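Local coordinates for metallo-beta-lactamase domain-containing protein 1 (Thermotoga maritima, PDB 1ZTC) that probably acts as a metal-dependent endoribonuclease of the metallo-beta-lactamase superfamily, holding two nickel ions side by side in its active site, at residues K107-F112 with R118-V123; F147-H152 with H156-L161; G173-N178 with V192-F197. All blocks are in the same frame, centred on the assembly; numbering follows the deposited sequence. Where two conformers were deposited one is given.

How the interactions relate
Interactions 2 and 3 touch each other and meet at one nickel ion, whereas interaction 1 stands apart. The centres of 2 and 3 lie about 9 Å from each other, and both contribute to the same nickel ion, His152 from 147-152 and Asp174 from 173-178. A probable hydrogen bond between His156 NE2 and Asp174 N, 2.9 Å, couples them in the second shell, and further out Phe147 CG comes to 3.5 Å from Phe197 CE1. Interaction 1 is centred about 22 Å from interaction 2 without touching it, yet it approaches the same metal centre from the other flank, with the Tyr120 side chain about 7 Å from a nickel ion.

Interaction 1: residues K107-F112 with R118-V123; sequences KNYLSF and RIYSKV. With PO4 (phosphate ion), chain G.
Tyr120 takes up two aromatic partners in different ways: Phe112 presents an edge to its ring face, while Tyr109 lies nearly parallel to it but slid so far aside that the rings barely overlap. The first is a T-shaped pair, with planes at 73° and Phe112 CD2 and CE2 pointing into the tyrosine. In the second the planes differ by only 14°, but the ring centroids of Tyr109 and Tyr120 are 5.7 Å apart, and contact narrows to one margin, where Tyr109 CD1 meets Tyr120 CD2 at 3.7 Å. The turn of 107-112 brings the two partners together: Phe112 N bonds to Tyr109 O at 3.0 Å, and Tyr109 CA sits over one face of the Phe112 ring, near its rim. Asn108 O is gripped twice, by Ser111 N and by Ser111 OG, the latter at 2.9 Å.

Beside the rings, Leu110 holds CG opposite its carbonyl carbon (chi1 -76°), and the CD2 methyl rests 3.4 Å from Ser121 OG, a hydroxyl hydrogen-bonded to Gly117 O. No hydrogen bond crosses between the segments. At the start of 107-112, Lys107 NZ bonds to phosphate O3 at 2.6 Å and forms a salt bridge with Glu155; Arg154 N and Lys187 of the third subunit also bind this phosphate, probably a crystallisation ion.

The aromatic cluster joins the loop after strand 97-101 to helix 114-125. Through Tyr109 on Val82 and Tyr120 OH bonded to Leu84 N, it borders the segment from His81 to His86, the His-X-His-X-Asp-His metal-binding motif of the metallo-beta-lactamase fold.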
loop_
_atom_site.group_PDB
_atom_site.type_symbol
_atom_site.label_atom_id
_atom_site.label_comp_id
_atom_site.label_asym_id
_atom_site.label_seq_id
_atom_site.Cartn_x
_atom_site.Cartn_y
_atom_site.Cartn_z
ATOM N N LYS A 107 -5.318 -6.451 -29.743
ATOM C CA LYS A 107 -5.619 -7.100 -28.476
ATOM C C LYS A 107 -7.111 -7.054 -28.159
ATOM O O LYS A 107 -7.782 -6.066 -28.408
ATOM C CB LYS A 107 -4.864 -6.441 -27.317
ATOM C CG LYS A 107 -3.430 -6.773 -27.262
ATOM C CD LYS A 107 -2.868 -6.622 -25.835
ATOM C CE LYS A 107 -1.440 -6.122 -25.911
ATOM N NZ LYS A 107 -0.627 -6.372 -24.697
ATOM N N ASN A 108 -7.607 -8.151 -27.620
ATOM C CA ASN A 108 -8.977 -8.263 -27.180
ATOM C C ASN A 108 -9.007 -7.955 -25.686
ATOM O O ASN A 108 -8.758 -8.834 -24.860
ATOM C CB ASN A 108 -9.430 -9.688 -27.486
ATOM C CG ASN A 108 -10.867 -9.946 -27.117
ATOM O OD1 ASN A 108 -11.529 -9.114 -26.515
ATOM N ND2 ASN A 108 -11.344 -11.103 -27.468
ATOM N N TYR A 109 -9.305 -6.703 -25.359
ATOM C CA TYR A 109 -9.327 -6.253 -23.968
ATOM C C TYR A 109 -10.489 -6.845 -23.178
ATOM O O TYR A 109 -10.386 -7.032 -21.984
ATOM C CB TYR A 109 -9.313 -4.729 -23.904
ATOM C CG TYR A 109 -7.975 -4.237 -24.367
ATOM C CD1 TYR A 109 -6.894 -4.253 -23.510
ATOM C CD2 TYR A 109 -7.767 -3.842 -25.690
ATOM C CE1 TYR A 109 -5.634 -3.841 -23.930
ATOM C CE2 TYR A 109 -6.504 -3.428 -26.126
ATOM C CZ TYR A 109 -5.444 -3.446 -25.233
ATOM O OH TYR A 109 -4.190 -3.073 -25.623
ATOM N N LEU A 110 -11.587 -7.148 -23.849
ATOM C CA LEU A 110 -12.722 -7.825 -23.209
ATOM C C LEU A 110 -12.391 -9.203 -22.685
ATOM O O LEU A 110 -13.093 -9.749 -21.832
ATOM C CB LEU A 110 -13.871 -8.066 -24.207
ATOM C CG LEU A 110 -14.705 -6.859 -24.558
ATOM C CD1 LEU A 110 -15.871 -7.318 -25.408
ATOM C CD2 LEU A 110 -15.176 -6.146 -23.282
ATOM N N SER A 111 -11.342 -9.790 -23.228
ATOM C CA SER A 111 -10.904 -11.093 -22.753
ATOM C C SER A 111 -10.007 -11.009 -21.495
ATOM O O SER A 111 -9.618 -12.035 -20.976
ATOM C CB SER A 111 -10.209 -11.904 -23.871
ATOM O OG SER A 111 -8.825 -11.578 -24.005
ATOM N N PHE A 112 -9.699 -9.810 -21.010
ATOM C CA PHE A 112 -8.931 -9.638 -19.751
ATOM C C PHE A 112 -9.708 -10.003 -18.468
ATOM O O PHE A 112 -9.194 -9.870 -17.369
ATOM C CB PHE A 112 -8.460 -8.202 -19.614
ATOM C CG PHE A 112 -7.269 -7.872 -20.435
ATOM C CD1 PHE A 112 -6.912 -8.650 -21.548
ATOM C CD2 PHE A 112 -6.500 -6.752 -20.105
ATOM C CE1 PHE A 112 -5.805 -8.320 -22.311
ATOM C CE2 PHE A 112 -5.389 -6.410 -20.850
ATOM C CZ PHE A 112 -5.031 -7.193 -21.962
ATOM N N ARG A 118 -14.016 -4.719 -18.796
ATOM C CA ARG A 118 -14.933 -3.607 -18.801
ATOM C C ARG A 118 -14.229 -2.295 -18.543
ATOM O O ARG A 118 -14.532 -1.300 -19.194
ATOM C CB ARG A 118 -16.031 -3.782 -17.749
ATOM C CG ARG A 118 -17.150 -2.714 -17.827
ATOM C CD ARG A 118 -18.099 -2.838 -19.039
ATOM N NE ARG A 118 -18.816 -4.114 -18.970
ATOM C CZ ARG A 118 -19.850 -4.341 -18.178
ATOM N NH1 ARG A 118 -20.322 -3.377 -17.388
ATOM N NH2 ARG A 118 -20.358 -5.553 -18.126
ATOM N N ILE A 119 -13.322 -2.280 -17.569
ATOM C CA ILE A 119 -12.662 -1.035 -17.204
ATOM C C ILE A 119 -11.725 -0.598 -18.360
ATOM O O ILE A 119 -11.728 0.556 -18.784
ATOM C CB ILE A 119 -11.881 -1.166 -15.816
ATOM C CG1 ILE A 119 -12.844 -1.482 -14.666
ATOM C CG2 ILE A 119 -11.135 0.112 -15.531
ATOM C CD1 ILE A 119 -13.891 -0.406 -14.420
ATOM N N TYR A 120 -10.958 -1.537 -18.908
ATOM C CA TYR A 120 -10.121 -1.238 -20.096
ATOM C C TYR A 120 -10.942 -0.687 -21.253
ATOM O O TYR A 120 -10.595 0.316 -21.873
ATOM C CB TYR A 120 -9.367 -2.504 -20.553
ATOM C CG TYR A 120 -8.018 -2.696 -19.866
ATOM C CD1 TYR A 120 -7.919 -3.349 -18.640
ATOM C CD2 TYR A 120 -6.838 -2.206 -20.447
ATOM C CE1 TYR A 120 -6.679 -3.512 -18.004
ATOM C CE2 TYR A 120 -5.593 -2.359 -19.815
ATOM C CZ TYR A 120 -5.518 -3.017 -18.622
ATOM O OH TYR A 120 -4.291 -3.159 -18.021
ATOM N N SER A 121 -12.061 -1.323 -21.523
ATOM C CA SER A 121 -12.896 -0.898 -22.631
ATOM C C SER A 121 -13.436 0.498 -22.461
ATOM O O SER A 121 -13.467 1.257 -23.424
ATOM C CB SER A 121 -14.076 -1.829 -22.793
ATOM O OG SER A 121 -13.572 -3.109 -23.066
ATOM N N LYS A 122 -13.884 0.825 -21.245
ATOM C CA LYS A 122 -14.388 2.162 -20.974
ATOM C C LYS A 122 -13.292 3.212 -21.121
ATOM O O LYS A 122 -13.513 4.245 -21.695
ATOM C CB LYS A 122 -15.033 2.211 -19.600
ATOM C CG LYS A 122 -16.355 1.413 -19.596
ATOM C CD LYS A 122 -16.854 1.160 -18.144
ATOM C CE LYS A 122 -18.105 1.947 -17.795
ATOM N NZ LYS A 122 -19.115 1.995 -18.894
ATOM N N VAL A 123 -12.117 2.947 -20.594
ATOM C CA VAL A 123 -11.006 3.898 -20.727
ATOM C C VAL A 123 -10.655 4.119 -22.193
ATOM O O VAL A 123 -10.630 5.237 -22.678
ATOM C CB VAL A 123 -9.737 3.403 -19.977
ATOM C CG1 VAL A 123 -8.547 4.326 -20.257
ATOM C CG2 VAL A 123 -10.000 3.339 -18.498
HETATM P P PO4 G . 1.325 -9.217 -25.248
HETATM O O1 PO4 G . 0.972 -10.261 -26.264
HETATM O O2 PO4 G . 0.321 -9.215 -24.145
HETATM O O3 PO4 G . 1.203 -7.846 -25.857
HETATM O O4 PO4 G . 2.730 -9.479 -24.771
#

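Interaction 2: residues F147-H152 with H156-L161. With NI (nickel (II) ion), chain F.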
loop_
_atom_site.group_PDB
_atom_site.type_symbol
_atom_site.label_atom_id
_atom_site.label_comp_id
_atom_site.label_asym_id
_atom_site.label_seq_id
_atom_site.Cartn_x
_atom_site.Cartn_y
_atom_site.Cartn_z
ATOM N N PHE A 147 10.241 4.974 -29.947
ATOM C CA PHE A 147 10.876 3.688 -30.200
ATOM C C PHE A 147 9.896 2.588 -29.856
ATOM O O PHE A 147 9.296 2.592 -28.770
ATOM C CB PHE A 147 12.122 3.527 -29.327
ATOM C CG PHE A 147 13.233 4.462 -29.676
ATOM C CD1 PHE A 147 14.019 4.248 -30.798
ATOM C CD2 PHE A 147 13.509 5.546 -28.875
ATOM C CE1 PHE A 147 15.059 5.126 -31.111
ATOM C CE2 PHE A 147 14.544 6.426 -29.186
ATOM C CZ PHE A 147 15.311 6.213 -30.286
ATOM N N HIS A 148 9.743 1.643 -30.764
ATOM C CA HIS A 148 8.951 0.422 -30.484
ATOM C C HIS A 148 9.810 -0.534 -29.682
ATOM O O HIS A 148 10.844 -1.002 -30.159
ATOM C CB HIS A 148 8.496 -0.266 -31.772
ATOM C CG HIS A 148 7.446 -1.327 -31.555
ATOM N ND1 HIS A 148 7.164 -2.301 -32.490
ATOM C CD2 HIS A 148 6.586 -1.536 -30.529
ATOM C CE1 HIS A 148 6.179 -3.064 -32.051
ATOM N NE2 HIS A 148 5.816 -2.630 -30.855
ATOM N N THR A 149 9.387 -0.809 -28.459
ATOM C CA THR A 149 10.177 -1.588 -27.532
ATOM C C THR A 149 9.302 -2.704 -26.950
ATOM O O THR A 149 8.955 -2.663 -25.769
ATOM C CB THR A 149 10.761 -0.688 -26.429
ATOM O OG1 THR A 149 9.718 0.099 -25.833
ATOM C CG2 THR A 149 11.796 0.280 -26.995
ATOM N N PRO A 150 8.951 -3.690 -27.775
ATOM C CA PRO A 150 7.931 -4.691 -27.387
ATOM C C PRO A 150 8.438 -5.814 -26.456
ATOM O O PRO A 150 8.230 -6.968 -26.716
ATOM C CB PRO A 150 7.463 -5.245 -28.744
ATOM C CG PRO A 150 8.695 -5.127 -29.615
ATOM C CD PRO A 150 9.439 -3.902 -29.154
ATOM N N TRP A 151 9.122 -5.462 -25.383
ATOM C CA TRP A 151 9.700 -6.458 -24.463
ATOM C C TRP A 151 8.997 -6.286 -23.133
ATOM O O TRP A 151 9.608 -6.034 -22.071
ATOM C CB TRP A 151 11.212 -6.264 -24.366
ATOM C CG TRP A 151 11.782 -6.104 -25.756
ATOM C CD1 TRP A 151 11.686 -7.003 -26.782
ATOM C CD2 TRP A 151 12.459 -4.960 -26.284
ATOM N NE1 TRP A 151 12.281 -6.495 -27.897
ATOM C CE2 TRP A 151 12.763 -5.243 -27.624
ATOM C CE3 TRP A 151 12.851 -3.731 -25.742
ATOM C CZ2 TRP A 151 13.442 -4.348 -28.441
ATOM C CZ3 TRP A 151 13.528 -2.832 -26.550
ATOM C CH2 TRP A 151 13.804 -3.139 -27.890
ATOM N N HIS A 152 7.686 -6.402 -23.216
ATOM C CA HIS A 152 6.794 -6.268 -22.072
ATOM C C HIS A 152 5.343 -6.419 -22.559
ATOM O O HIS A 152 4.534 -7.156 -21.986
ATOM C CB HIS A 152 6.980 -4.906 -21.367
ATOM C CG HIS A 152 6.021 -4.705 -20.245
ATOM N ND1 HIS A 152 6.126 -5.392 -19.057
ATOM C CD2 HIS A 152 4.893 -3.956 -20.155
ATOM C CE1 HIS A 152 5.124 -5.049 -18.265
ATOM N NE2 HIS A 152 4.360 -4.188 -18.915
ATOM N N HIS A 156 4.307 -1.813 -26.836
ATOM C CA HIS A 156 5.083 -1.025 -25.919
ATOM C C HIS A 156 6.044 -0.070 -26.636
ATOM O O HIS A 156 6.786 -0.452 -27.565
ATOM C CB HIS A 156 5.841 -1.917 -24.926
ATOM C CG HIS A 156 6.467 -1.139 -23.807
ATOM N ND1 HIS A 156 7.662 -0.457 -23.951
ATOM C CD2 HIS A 156 6.030 -0.883 -22.545
ATOM C CE1 HIS A 156 7.936 0.171 -22.817
ATOM N NE2 HIS A 156 6.958 -0.069 -21.950
ATOM N N LEU A 157 6.057 1.163 -26.145
ATOM C CA LEU A 157 6.894 2.238 -26.662
ATOM C C LEU A 157 7.738 2.855 -25.569
ATOM O O LEU A 157 7.309 2.953 -24.403
ATOM C CB LEU A 157 6.022 3.363 -27.228
ATOM C CG LEU A 157 5.090 3.043 -28.398
ATOM C CD1 LEU A 157 4.187 4.248 -28.638
ATOM C CD2 LEU A 157 5.833 2.651 -29.655
ATOM N N SER A 158 8.931 3.306 -25.974
ATOM C CA SER A 158 9.786 4.152 -25.155
ATOM C C SER A 158 9.977 5.481 -25.912
ATOM O O SER A 158 9.889 5.533 -27.152
ATOM C CB SER A 158 11.127 3.458 -24.834
ATOM O OG SER A 158 10.936 2.173 -24.232
ATOM N N PHE A 159 10.210 6.546 -25.151
ATOM C CA PHE A 159 10.314 7.894 -25.697
ATOM C C PHE A 159 11.603 8.598 -25.246
ATOM O O PHE A 159 11.902 8.680 -24.058
ATOM C CB PHE A 159 9.135 8.747 -25.259
ATOM C CG PHE A 159 7.806 8.174 -25.592
ATOM C CD1 PHE A 159 7.286 8.290 -26.880
ATOM C CD2 PHE A 159 7.070 7.497 -24.629
ATOM C CE1 PHE A 159 6.046 7.748 -27.203
ATOM C CE2 PHE A 159 5.839 6.953 -24.940
ATOM C CZ PHE A 159 5.315 7.072 -26.229
ATOM N N LEU A 160 12.346 9.110 -26.217
ATOM C CA LEU A 160 13.555 9.864 -25.958
ATOM C C LEU A 160 13.259 11.336 -26.175
ATOM O O LEU A 160 12.795 11.739 -27.262
ATOM C CB LEU A 160 14.663 9.390 -26.902
ATOM C CG LEU A 160 16.065 9.988 -26.701
ATOM C CD1 LEU A 160 16.696 9.496 -25.386
ATOM C CD2 LEU A 160 16.945 9.614 -27.872
ATOM N N LEU A 161 13.553 12.139 -25.159
ATOM C CA LEU A 161 13.150 13.530 -25.118
ATOM C C LEU A 161 14.400 14.421 -25.120
ATOM O O LEU A 161 15.326 14.182 -24.354
ATOM C CB LEU A 161 12.349 13.796 -23.843
ATOM C CG LEU A 161 11.303 12.765 -23.369
ATOM C CD1 LEU A 161 10.676 13.261 -22.079
ATOM C CD2 LEU A 161 10.254 12.558 -24.430
HETATM NI NI NI F . 2.879 -2.744 -17.939
HETATM O O HOH W 1 1.778 -1.805 -16.296
HETATM O O HOH W 2 3.029 -4.145 -15.961
#
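Phe147 and Ser158 form an antiparallel hydrogen-bonded pair, N to O at 2.9 Å in both directions, His148 and Leu157 follow as a non-hydrogen-bonded pair, and Thr149 N closes the run on His156 O at 2.8 Å. The Phe147 ring turns its edge to Leu160, CE2 lying 3.7 Å from CB. His148 likewise offers a ring edge, placing CD2 beside His156 O at 3.2 Å, while its NE2 bonds to Arg154 O. This is the beta hairpin of strands 144-148 and 157-163, whose connecting loop delivers a metal ligand in the metallo-beta-lactamase fold.

Thr149 is the polar centre. With chi1 at 52°, OG1 stands between its own backbone N and carbonyl carbon; there it is hydrogen-bonded to His156 ND1 at 2.8 Å, in the plane of the imidazole, and meets Ser158 OG at 2.9 Å, itself bonded to Thr172 O. Held at ND1 by Thr149 and at NE2 by Asp174 N, the His156 ring is fixed in rotation. His152 CD2 comes 4.1 Å from His156 CD2, the rings meeting obliquely, and His152 NE2 binds nickel at 2.3 Å, in a site shared with His81, His83, Asp174 and two waters.

Interaction 3: residues G173-N178 with V192-F197. With NI (nickel (II) ion), chain F; NI (nickel (II) ion), chain E.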
loop_
_atom_site.group_PDB
_atom_site.type_symbol
_atom_site.label_atom_id
_atom_site.label_comp_id
_atom_site.label_asym_id
_atom_site.label_seq_id
_atom_site.Cartn_x
_atom_site.Cartn_y
_atom_site.Cartn_z
ATOM N N GLY A 173 9.460 3.228 -19.946
ATOM C CA GLY A 173 8.310 2.372 -19.805
ATOM C C GLY A 173 8.722 1.091 -19.096
ATOM O O GLY A 173 9.803 1.000 -18.468
ATOM N N ASP A 174 7.842 0.105 -19.193
ATOM C CA ASP A 174 7.930 -1.096 -18.384
ATOM C C ASP A 174 8.921 -2.137 -18.852
ATOM O O ASP A 174 8.984 -3.214 -18.274
ATOM C CB ASP A 174 6.554 -1.715 -18.273
ATOM C CG ASP A 174 5.779 -1.186 -17.077
ATOM O OD1 ASP A 174 6.340 -0.563 -16.177
ATOM O OD2 ASP A 174 4.602 -1.455 -17.005
ATOM N N ILE A 175 9.699 -1.834 -19.889
ATOM C CA ILE A 175 10.820 -2.697 -20.211
ATOM C C ILE A 175 11.872 -2.664 -19.075
ATOM O O ILE A 175 12.636 -3.603 -18.936
ATOM C CB ILE A 175 11.468 -2.334 -21.565
ATOM C CG1 ILE A 175 12.000 -0.904 -21.531
ATOM C CG2 ILE A 175 10.457 -2.542 -22.697
ATOM C CD1 ILE A 175 12.770 -0.507 -22.769
ATOM N N THR A 176 11.936 -1.557 -18.326
ATOM C CA THR A 176 12.758 -1.445 -17.122
ATOM C C THR A 176 11.897 -0.721 -16.068
ATOM O O THR A 176 11.884 0.498 -15.988
ATOM C CB THR A 176 14.030 -0.602 -17.332
ATOM O OG1 THR A 176 13.669 0.646 -17.935
ATOM C CG2 THR A 176 15.057 -1.321 -18.175
ATOM N N PRO A 177 11.134 -1.477 -15.297
ATOM C CA PRO A 177 10.139 -0.835 -14.418
ATOM C C PRO A 177 10.720 0.009 -13.289
ATOM O O PRO A 177 10.086 0.986 -12.854
ATOM C CB PRO A 177 9.305 -2.013 -13.900
ATOM C CG PRO A 177 10.062 -3.196 -14.179
ATOM C CD PRO A 177 11.015 -2.938 -15.309
ATOM N N ASN A 178 11.929 -0.345 -12.851
ATOM C CA ASN A 178 12.555 0.317 -11.747
ATOM C C ASN A 178 14.075 0.219 -11.826
ATOM O O ASN A 178 14.618 -0.371 -12.742
ATOM C CB ASN A 178 12.022 -0.252 -10.422
ATOM C CG ASN A 178 12.196 -1.753 -10.321
ATOM O OD1 ASN A 178 13.198 -2.298 -10.752
ATOM N ND2 ASN A 178 11.200 -2.426 -9.775
ATOM N N VAL A 192 18.530 -9.175 -23.086
ATOM C CA VAL A 192 19.459 -8.838 -24.130
ATOM C C VAL A 192 18.872 -7.766 -25.053
ATOM O O VAL A 192 19.580 -6.861 -25.474
ATOM C CB VAL A 192 19.886 -10.063 -24.965
ATOM C CG1 VAL A 192 20.879 -9.647 -26.044
ATOM C CG2 VAL A 192 20.520 -11.128 -24.068
ATOM N N GLN A 193 17.574 -7.842 -25.319
ATOM C CA GLN A 193 16.913 -6.874 -26.188
ATOM C C GLN A 193 16.901 -5.487 -25.589
ATOM O O GLN A 193 17.143 -4.488 -26.269
ATOM C CB GLN A 193 15.479 -7.297 -26.475
ATOM C CG GLN A 193 15.357 -8.604 -27.297
ATOM C CD GLN A 193 15.276 -9.871 -26.436
ATOM O OE1 GLN A 193 15.608 -9.887 -25.247
ATOM N NE2 GLN A 193 14.837 -10.940 -27.054
ATOM N N VAL A 194 16.622 -5.412 -24.295
ATOM C CA VAL A 194 16.617 -4.129 -23.604
ATOM C C VAL A 194 18.043 -3.565 -23.547
ATOM O O VAL A 194 18.262 -2.381 -23.784
ATOM C CB VAL A 194 15.929 -4.204 -22.186
ATOM C CG1 VAL A 194 15.990 -2.878 -21.509
ATOM C CG2 VAL A 194 14.480 -4.588 -22.329
ATOM N N LYS A 195 19.014 -4.419 -23.250
ATOM C CA LYS A 195 20.371 -4.009 -23.220
ATOM C C LYS A 195 20.803 -3.462 -24.585
ATOM O O LYS A 195 21.413 -2.412 -24.646
ATOM C CB LYS A 195 21.262 -5.177 -22.800
ATOM C CG LYS A 195 22.716 -4.779 -22.520
ATOM C CD LYS A 195 23.676 -5.294 -23.540
ATOM C CE LYS A 195 25.123 -4.813 -23.248
ATOM N NZ LYS A 195 25.946 -4.963 -24.470
ATOM N N ASN A 196 20.467 -4.156 -25.681
ATOM C CA ASN A 196 20.805 -3.657 -27.016
ATOM C C ASN A 196 20.101 -2.329 -27.314
ATOM O O ASN A 196 20.659 -1.460 -27.985
ATOM C CB ASN A 196 20.483 -4.675 -28.114
ATOM C CG ASN A 196 21.348 -5.928 -28.027
ATOM O OD1 ASN A 196 22.454 -5.899 -27.487
ATOM N ND2 ASN A 196 20.836 -7.034 -28.558
ATOM N N PHE A 197 18.879 -2.177 -26.832
ATOM C CA PHE A 197 18.158 -0.933 -27.009
ATOM C C PHE A 197 18.854 0.232 -26.310
ATOM O O PHE A 197 19.027 1.302 -26.871
ATOM C CB PHE A 197 16.718 -1.065 -26.522
ATOM C CG PHE A 197 15.948 0.238 -26.582
ATOM C CD1 PHE A 197 15.721 0.862 -27.801
ATOM C CD2 PHE A 197 15.492 0.849 -25.419
ATOM C CE1 PHE A 197 15.044 2.081 -27.859
ATOM C CE2 PHE A 197 14.814 2.064 -25.464
ATOM C CZ PHE A 197 14.588 2.675 -26.696
HETATM NI NI NI F . 2.879 -2.744 -17.939
HETATM NI NI NI E . 3.641 -0.491 -15.290
HETATM O O HOH W 3 3.080 -2.662 -13.999
HETATM O O HOH W 1 1.778 -1.805 -16.296
HETATM O O HOH W 2 3.029 -4.145 -15.961
#
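Ile175 packs against Val194 and Phe197 of helix 192-201, joining that helix to the loop that carries a bridging metal ligand of the metallo-beta-lactamase fold. The isoleucine side chain can be followed outward. Its CB already touches the helix, 3.8 Å from Val194 CG2. At this atom the chain forks. The CG2 branch turns back to the hairpin of 147-152 with 156-161, where it packs against Thr149 O. The other branch, CG1, lies between the backbone N and the carbonyl carbon (chi1 61°), and with chi2 at 174° it runs on extended to CD1. That terminal methyl reaches Phe197 CD2 at 4.0 Å, the two side chains crossing at about a right angle, and lies 4.2 Å from Val194 CG1.

Val194 answers with both methyls. While CG2 meets the root of the isoleucine, CG1 also receives Thr176 CG2 at 3.8 Å, so a single valine spans two consecutive loop residues. The side chains meet through carbon atoms alone, and no hydrogen bond crosses. Ile185 of helix 179-187 packs on Val194 as well, and Asn178 is the N-cap of that same helix. Nearby, Gln193 NE2 bonds to Gly188 O of the third subunit, so helix 192-201 also takes part in the assembly.

The residue before Ile175 turns to the active site. Asp174 OD2 bridges the two nickel ions, at 2.3 Å from the ion shared with His81, His83 and His152, and at 2.2 Å from the ion of the site formed with Asp85, His86 and His211. Water 1 also bridges the pair. The second carboxylate oxygen, Asp174 OD1, lies 2.8 Å from the latter nickel, clearly farther than OD2.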